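Local coordinates for protein nucleoside-diphosphate-sugar pyrophosphorylase (Vibrio cholerae, PDB 4EVW) that probably transfers a nucleotidyl group to a sugar phosphate, making a nucleoside-diphosphate sugar, at residues A152-N164 with P207-Y221. The protein carries 1 engineered substitution. Numbering follows the deposited sequence.
Engineered in segment 207-221: Glu211 (natural residue Leu).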
loop_
_atom_site.group_PDB
_atom_site.type_symbol
_atom_site.label_atom_id
_atom_site.label_comp_id
_atom_site.label_asym_id
_atom_site.label_seq_id
_atom_site.Cartn_x
_atom_site.Cartn_y
_atom_site.Cartn_z
ATOM N N ALA A 152 -19.885 2.356 -17.485
ATOM C CA ALA A 152 -19.293 3.601 -17.962
ATOM C C ALA A 152 -19.913 4.827 -17.299
ATOM O O ALA A 152 -21.129 4.905 -17.129
ATOM C CB ALA A 152 -19.433 3.697 -19.480
ATOM N N GLY A 153 -19.068 5.780 -16.919
ATOM C CA GLY A 153 -19.565 6.995 -16.300
ATOM C C GLY A 153 -19.689 6.933 -14.790
ATOM O O GLY A 153 -20.019 7.930 -14.151
ATOM N N SER A 154 -19.447 5.759 -14.219
ATOM C CA SER A 154 -19.509 5.587 -12.771
ATOM C C SER A 154 -18.141 5.106 -12.327
ATOM O O SER A 154 -17.502 4.329 -13.029
ATOM C CB SER A 154 -20.556 4.540 -12.385
ATOM O OG SER A 154 -20.446 4.195 -11.010
ATOM N N THR A 155 -17.684 5.569 -11.171
ATOM C CA THR A 155 -16.389 5.134 -10.678
ATOM C C THR A 155 -16.587 4.087 -9.595
ATOM O O THR A 155 -15.654 3.737 -8.877
ATOM C CB THR A 155 -15.571 6.311 -10.104
ATOM O OG1 THR A 155 -16.367 7.032 -9.160
ATOM C CG2 THR A 155 -15.124 7.239 -11.217
ATOM N N LYS A 156 -17.811 3.581 -9.488
ATOM C CA LYS A 156 -18.122 2.578 -8.481
ATOM C C LYS A 156 -17.435 1.252 -8.813
ATOM O O LYS A 156 -17.332 0.874 -9.981
ATOM C CB LYS A 156 -19.638 2.386 -8.400
ATOM C CG LYS A 156 -20.155 2.056 -7.012
ATOM C CD LYS A 156 -21.681 2.065 -6.976
ATOM C CE LYS A 156 -22.211 1.224 -5.821
ATOM N NZ LYS A 156 -21.684 1.660 -4.495
ATOM N N VAL A 157 -16.950 0.559 -7.786
ATOM C CA VAL A 157 -16.287 -0.734 -7.968
ATOM C C VAL A 157 -17.197 -1.827 -7.413
ATOM O O VAL A 157 -17.705 -1.714 -6.297
ATOM C CB VAL A 157 -14.925 -0.778 -7.232
ATOM C CG1 VAL A 157 -14.306 -2.167 -7.342
ATOM C CG2 VAL A 157 -13.979 0.260 -7.834
ATOM N N ILE A 158 -17.405 -2.886 -8.189
ATOM C CA ILE A 158 -18.275 -3.966 -7.744
ATOM C C ILE A 158 -17.513 -5.218 -7.341
ATOM O O ILE A 158 -18.081 -6.108 -6.726
ATOM C CB ILE A 158 -19.301 -4.363 -8.836
ATOM C CG1 ILE A 158 -18.575 -4.752 -10.125
ATOM C CG2 ILE A 158 -20.272 -3.218 -9.077
ATOM C CD1 ILE A 158 -19.501 -5.254 -11.227
ATOM N N GLN A 159 -16.231 -5.284 -7.677
ATOM C CA GLN A 159 -15.432 -6.462 -7.346
ATOM C C GLN A 159 -13.944 -6.209 -7.549
ATOM O O GLN A 159 -13.555 -5.395 -8.385
ATOM C CB GLN A 159 -15.871 -7.632 -8.245
ATOM C CG GLN A 159 -15.185 -8.968 -7.988
ATOM C CD GLN A 159 -15.570 -10.025 -9.022
ATOM O OE1 GLN A 159 -16.538 -9.858 -9.766
ATOM N NE2 GLN A 159 -14.819 -11.119 -9.064
ATOM N N THR A 160 -13.115 -6.891 -6.765
ATOM C CA THR A 160 -11.669 -6.798 -6.918
ATOM C C THR A 160 -11.150 -8.235 -6.927
ATOM O O THR A 160 -11.797 -9.138 -6.393
ATOM C CB THR A 160 -10.961 -6.035 -5.765
ATOM O OG1 THR A 160 -11.196 -6.709 -4.523
ATOM C CG2 THR A 160 -11.449 -4.597 -5.681
ATOM N N ALA A 161 -9.999 -8.435 -7.556
ATOM C CA ALA A 161 -9.365 -9.750 -7.636
ATOM C C ALA A 161 -7.863 -9.509 -7.621
ATOM O O ALA A 161 -7.389 -8.531 -8.196
ATOM C CB ALA A 161 -9.768 -10.456 -8.925
ATOM N N GLU A 162 -7.107 -10.383 -6.967
ATOM C CA GLU A 162 -5.665 -10.185 -6.917
ATOM C C GLU A 162 -4.916 -10.781 -8.108
ATOM O O GLU A 162 -3.873 -10.262 -8.494
ATOM C CB GLU A 162 -5.082 -10.740 -5.614
ATOM C CG GLU A 162 -3.592 -10.437 -5.410
ATOM C CD GLU A 162 -3.304 -8.977 -5.076
ATOM O OE1 GLU A 162 -4.237 -8.264 -4.648
ATOM O OE2 GLU A 162 -2.136 -8.546 -5.224
ATOM N N LYS A 163 -5.418 -11.857 -8.702
ATOM C CA LYS A 163 -4.706 -12.424 -9.847
ATOM C C LYS A 163 -5.619 -12.652 -11.035
ATOM O O LYS A 163 -5.161 -12.839 -12.159
ATOM C CB LYS A 163 -4.038 -13.748 -9.469
ATOM C CG LYS A 163 -3.235 -13.705 -8.180
ATOM C CD LYS A 163 -1.742 -13.563 -8.410
ATOM C CE LYS A 163 -1.012 -13.541 -7.075
ATOM N NZ LYS A 163 0.170 -12.641 -7.107
ATOM N N ASN A 164 -6.918 -12.644 -10.783
ATOM C CA ASN A 164 -7.871 -12.846 -11.853
ATOM C C ASN A 164 -8.139 -11.508 -12.540
ATOM O O ASN A 164 -8.521 -10.537 -11.889
ATOM C CB ASN A 164 -9.155 -13.440 -11.285
ATOM C CG ASN A 164 -10.133 -13.828 -12.361
ATOM O OD1 ASN A 164 -9.747 -14.082 -13.502
ATOM N ND2 ASN A 164 -11.409 -13.893 -12.003
ATOM N N PRO A 207 -8.259 -7.773 -2.160
ATOM C CA PRO A 207 -9.407 -8.648 -1.880
ATOM C C PRO A 207 -10.299 -8.156 -0.734
ATOM O O PRO A 207 -11.490 -8.466 -0.687
ATOM C CB PRO A 207 -8.750 -9.985 -1.538
ATOM C CG PRO A 207 -7.520 -9.975 -2.372
ATOM C CD PRO A 207 -7.010 -8.554 -2.224
ATOM N N LEU A 208 -9.721 -7.391 0.191
ATOM C CA LEU A 208 -10.486 -6.896 1.329
ATOM C C LEU A 208 -11.674 -6.049 0.915
ATOM O O LEU A 208 -12.687 -6.021 1.608
ATOM C CB LEU A 208 -9.588 -6.090 2.288
ATOM C CG LEU A 208 -8.445 -6.879 2.927
ATOM C CD1 LEU A 208 -7.773 -6.049 4.026
ATOM C CD2 LEU A 208 -8.994 -8.171 3.502
ATOM N N TYR A 209 -11.567 -5.361 -0.214
ATOM C CA TYR A 209 -12.672 -4.524 -0.655
ATOM C C TYR A 209 -13.941 -5.326 -0.955
ATOM O O TYR A 209 -15.045 -4.803 -0.844
ATOM C CB TYR A 209 -12.249 -3.697 -1.869
ATOM C CG TYR A 209 -11.355 -2.535 -1.503
ATOM C CD1 TYR A 209 -11.890 -1.347 -0.998
ATOM C CD2 TYR A 209 -9.973 -2.623 -1.663
ATOM C CE1 TYR A 209 -11.070 -0.274 -0.670
ATOM C CE2 TYR A 209 -9.141 -1.555 -1.336
ATOM C CZ TYR A 209 -9.695 -0.387 -0.846
ATOM O OH TYR A 209 -8.868 0.674 -0.562
ATOM N N ASN A 210 -13.794 -6.597 -1.312
ATOM C CA ASN A 210 -14.977 -7.408 -1.593
ATOM C C ASN A 210 -15.839 -7.557 -0.347
ATOM O O ASN A 210 -17.063 -7.615 -0.443
ATOM C CB ASN A 210 -14.582 -8.781 -2.141
ATOM C CG ASN A 210 -13.992 -8.690 -3.530
ATOM O OD1 ASN A 210 -14.530 -7.999 -4.391
ATOM N ND2 ASN A 210 -12.884 -9.382 -3.755
ATOM N N GLU A 211 -15.203 -7.599 0.822
ATOM C CA GLU A 211 -15.949 -7.715 2.073
ATOM C C GLU A 211 -16.735 -6.421 2.297
ATOM O O GLU A 211 -17.888 -6.441 2.734
ATOM C CB GLU A 211 -14.991 -7.952 3.251
ATOM C CG GLU A 211 -14.113 -9.208 3.148
ATOM C CD GLU A 211 -14.898 -10.506 3.295
ATOM O OE1 GLU A 211 -16.078 -10.451 3.705
ATOM O OE2 GLU A 211 -14.332 -11.585 3.012
ATOM N N LEU A 212 -16.110 -5.288 1.990
ATOM C CA LEU A 212 -16.764 -3.994 2.165
ATOM C C LEU A 212 -17.889 -3.783 1.148
ATOM O O LEU A 212 -18.957 -3.265 1.483
ATOM C CB LEU A 212 -15.733 -2.861 2.053
ATOM C CG LEU A 212 -14.610 -2.883 3.100
ATOM C CD1 LEU A 212 -13.758 -1.633 2.968
ATOM C CD2 LEU A 212 -15.210 -2.960 4.499
ATOM N N ILE A 213 -17.643 -4.177 -0.096
ATOM C CA ILE A 213 -18.648 -4.041 -1.144
ATOM C C ILE A 213 -19.866 -4.909 -0.816
ATOM O O ILE A 213 -21.005 -4.484 -0.993
ATOM C CB ILE A 213 -18.054 -4.440 -2.518
ATOM C CG1 ILE A 213 -17.002 -3.407 -2.932
ATOM C CG2 ILE A 213 -19.155 -4.533 -3.579
ATOM C CD1 ILE A 213 -16.177 -3.809 -4.134
ATOM N N GLN A 214 -19.631 -6.118 -0.319
ATOM C CA GLN A 214 -20.738 -7.000 0.033
ATOM C C GLN A 214 -21.590 -6.400 1.142
ATOM O O GLN A 214 -22.807 -6.587 1.166
ATOM C CB GLN A 214 -20.213 -8.368 0.466
ATOM C CG GLN A 214 -19.901 -9.292 -0.694
ATOM C CD GLN A 214 -19.132 -10.514 -0.258
ATOM O OE1 GLN A 214 -19.351 -11.036 0.833
ATOM N NE2 GLN A 214 -18.231 -10.989 -1.115
ATOM N N LYS A 215 -20.953 -5.679 2.062
ATOM C CA LYS A 215 -21.680 -5.055 3.161
ATOM C C LYS A 215 -22.383 -3.777 2.738
ATOM O O LYS A 215 -23.011 -3.107 3.550
ATOM C CB LYS A 215 -20.742 -4.774 4.337
ATOM C CG LYS A 215 -20.477 -6.002 5.191
ATOM C CD LYS A 215 -19.536 -5.701 6.345
ATOM C CE LYS A 215 -18.133 -5.384 5.851
ATOM N NZ LYS A 215 -17.134 -6.366 6.361
ATOM N N GLY A 216 -22.272 -3.441 1.459
ATOM C CA GLY A 216 -22.942 -2.257 0.959
ATOM C C GLY A 216 -22.194 -0.945 1.055
ATOM O O GLY A 216 -22.788 0.110 0.837
ATOM N N LEU A 217 -20.905 -0.984 1.381
ATOM C CA LEU A 217 -20.152 0.257 1.465
ATOM C C LEU A 217 -19.916 0.777 0.058
ATOM O O LEU A 217 -19.910 0.013 -0.910
ATOM C CB LEU A 217 -18.825 0.060 2.200
ATOM C CG LEU A 217 -18.950 -0.380 3.663
ATOM C CD1 LEU A 217 -17.632 -0.087 4.380
ATOM C CD2 LEU A 217 -20.089 0.360 4.346
ATOM N N ASN A 218 -19.725 2.085 -0.036
ATOM C CA ASN A 218 -19.541 2.775 -1.303
ATOM C C ASN A 218 -18.074 2.832 -1.724
ATOM O O ASN A 218 -17.353 3.762 -1.375
ATOM C CB ASN A 218 -20.130 4.181 -1.156
ATOM C CG ASN A 218 -20.232 4.916 -2.468
ATOM O OD1 ASN A 218 -20.267 4.305 -3.534
ATOM N ND2 ASN A 218 -20.307 6.240 -2.396
ATOM N N ILE A 219 -17.642 1.838 -2.496
ATOM C CA ILE A 219 -16.253 1.759 -2.937
ATOM C C ILE A 219 -16.067 2.206 -4.385
ATOM O O ILE A 219 -16.789 1.772 -5.282
ATOM C CB ILE A 219 -15.722 0.312 -2.782
ATOM C CG1 ILE A 219 -15.917 -0.164 -1.334
ATOM C CG2 ILE A 219 -14.256 0.246 -3.198
ATOM C CD1 ILE A 219 -15.233 0.712 -0.275
ATOM N N HIS A 220 -15.088 3.077 -4.612
ATOM C CA HIS A 220 -14.827 3.585 -5.955
ATOM C C HIS A 220 -13.399 3.367 -6.407
ATOM O O HIS A 220 -12.567 2.844 -5.671
ATOM C CB HIS A 220 -15.117 5.087 -6.007
ATOM C CG HIS A 220 -16.572 5.423 -5.933
ATOM N ND1 HIS A 220 -17.258 5.979 -6.990
ATOM C CD2 HIS A 220 -17.477 5.263 -4.940
ATOM C CE1 HIS A 220 -18.524 6.147 -6.653
ATOM N NE2 HIS A 220 -18.683 5.719 -5.414
ATOM N N TYR A 221 -13.126 3.747 -7.647
ATOM C CA TYR A 221 -11.771 3.671 -8.153
ATOM C C TYR A 221 -11.438 5.067 -8.608
ATOM O O TYR A 221 -12.327 5.907 -8.784
ATOM C CB TYR A 221 -11.628 2.680 -9.326
ATOM C CG TYR A 221 -12.302 3.065 -10.637
ATOM C CD1 TYR A 221 -11.720 3.982 -11.516
ATOM C CD2 TYR A 221 -13.505 2.470 -11.015
ATOM C CE1 TYR A 221 -12.322 4.287 -12.747
ATOM C CE2 TYR A 221 -14.114 2.766 -12.239
ATOM C CZ TYR A 221 -13.518 3.674 -13.097
ATOM O OH TYR A 221 -14.116 3.954 -14.305
HETATM O O HOH W 1 -19.017 -0.169 -4.142
HETATM O O HOH W 2 -17.363 -7.921 -4.687
#
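Asn210 on helix 208-214 turns its amide to the backbone of Thr160, where a two-stranded beta hairpin, 146-149 with 157-161, lies across a helix-loop-strand unit of what is probably a nucleotidyltransferase fold. Its OD1 accepts from Thr160 N at 3.0 Å, and its ND2 returns a nearly straight bond (173°) to Thr160 O; asparagine suits this place because one short amide both accepts and donates. Water 2 also donates to OD1, so two bonds grip that oxygen, while Thr160 OG1 turns to Ala206 O. One helical turn on, the side chain of Ile213 crosses that of Val157 at about a right angle, its CD1 lying 3.4 Å from Val157 O. Beta-branched Val157 spreads its methyls: CG1 meets Ile213, and CG2 lies at the ring edge of Tyr221, 3.7 Å from Tyr221 CB. Farther along, Lys156 and His220 form a single beta bridge, with Val157 N bonded to Ile219 O and Tyr221 N to Thr155 O. Lys156 CA sits over one face of the His220 imidazole. Thr155 places OG1 between its backbone N and carbonyl carbon (chi1 51°), which brings it to the edge of that ring, where Thr155 OG1 and His220 ND1 share a hydrogen bond of 2.6 Å.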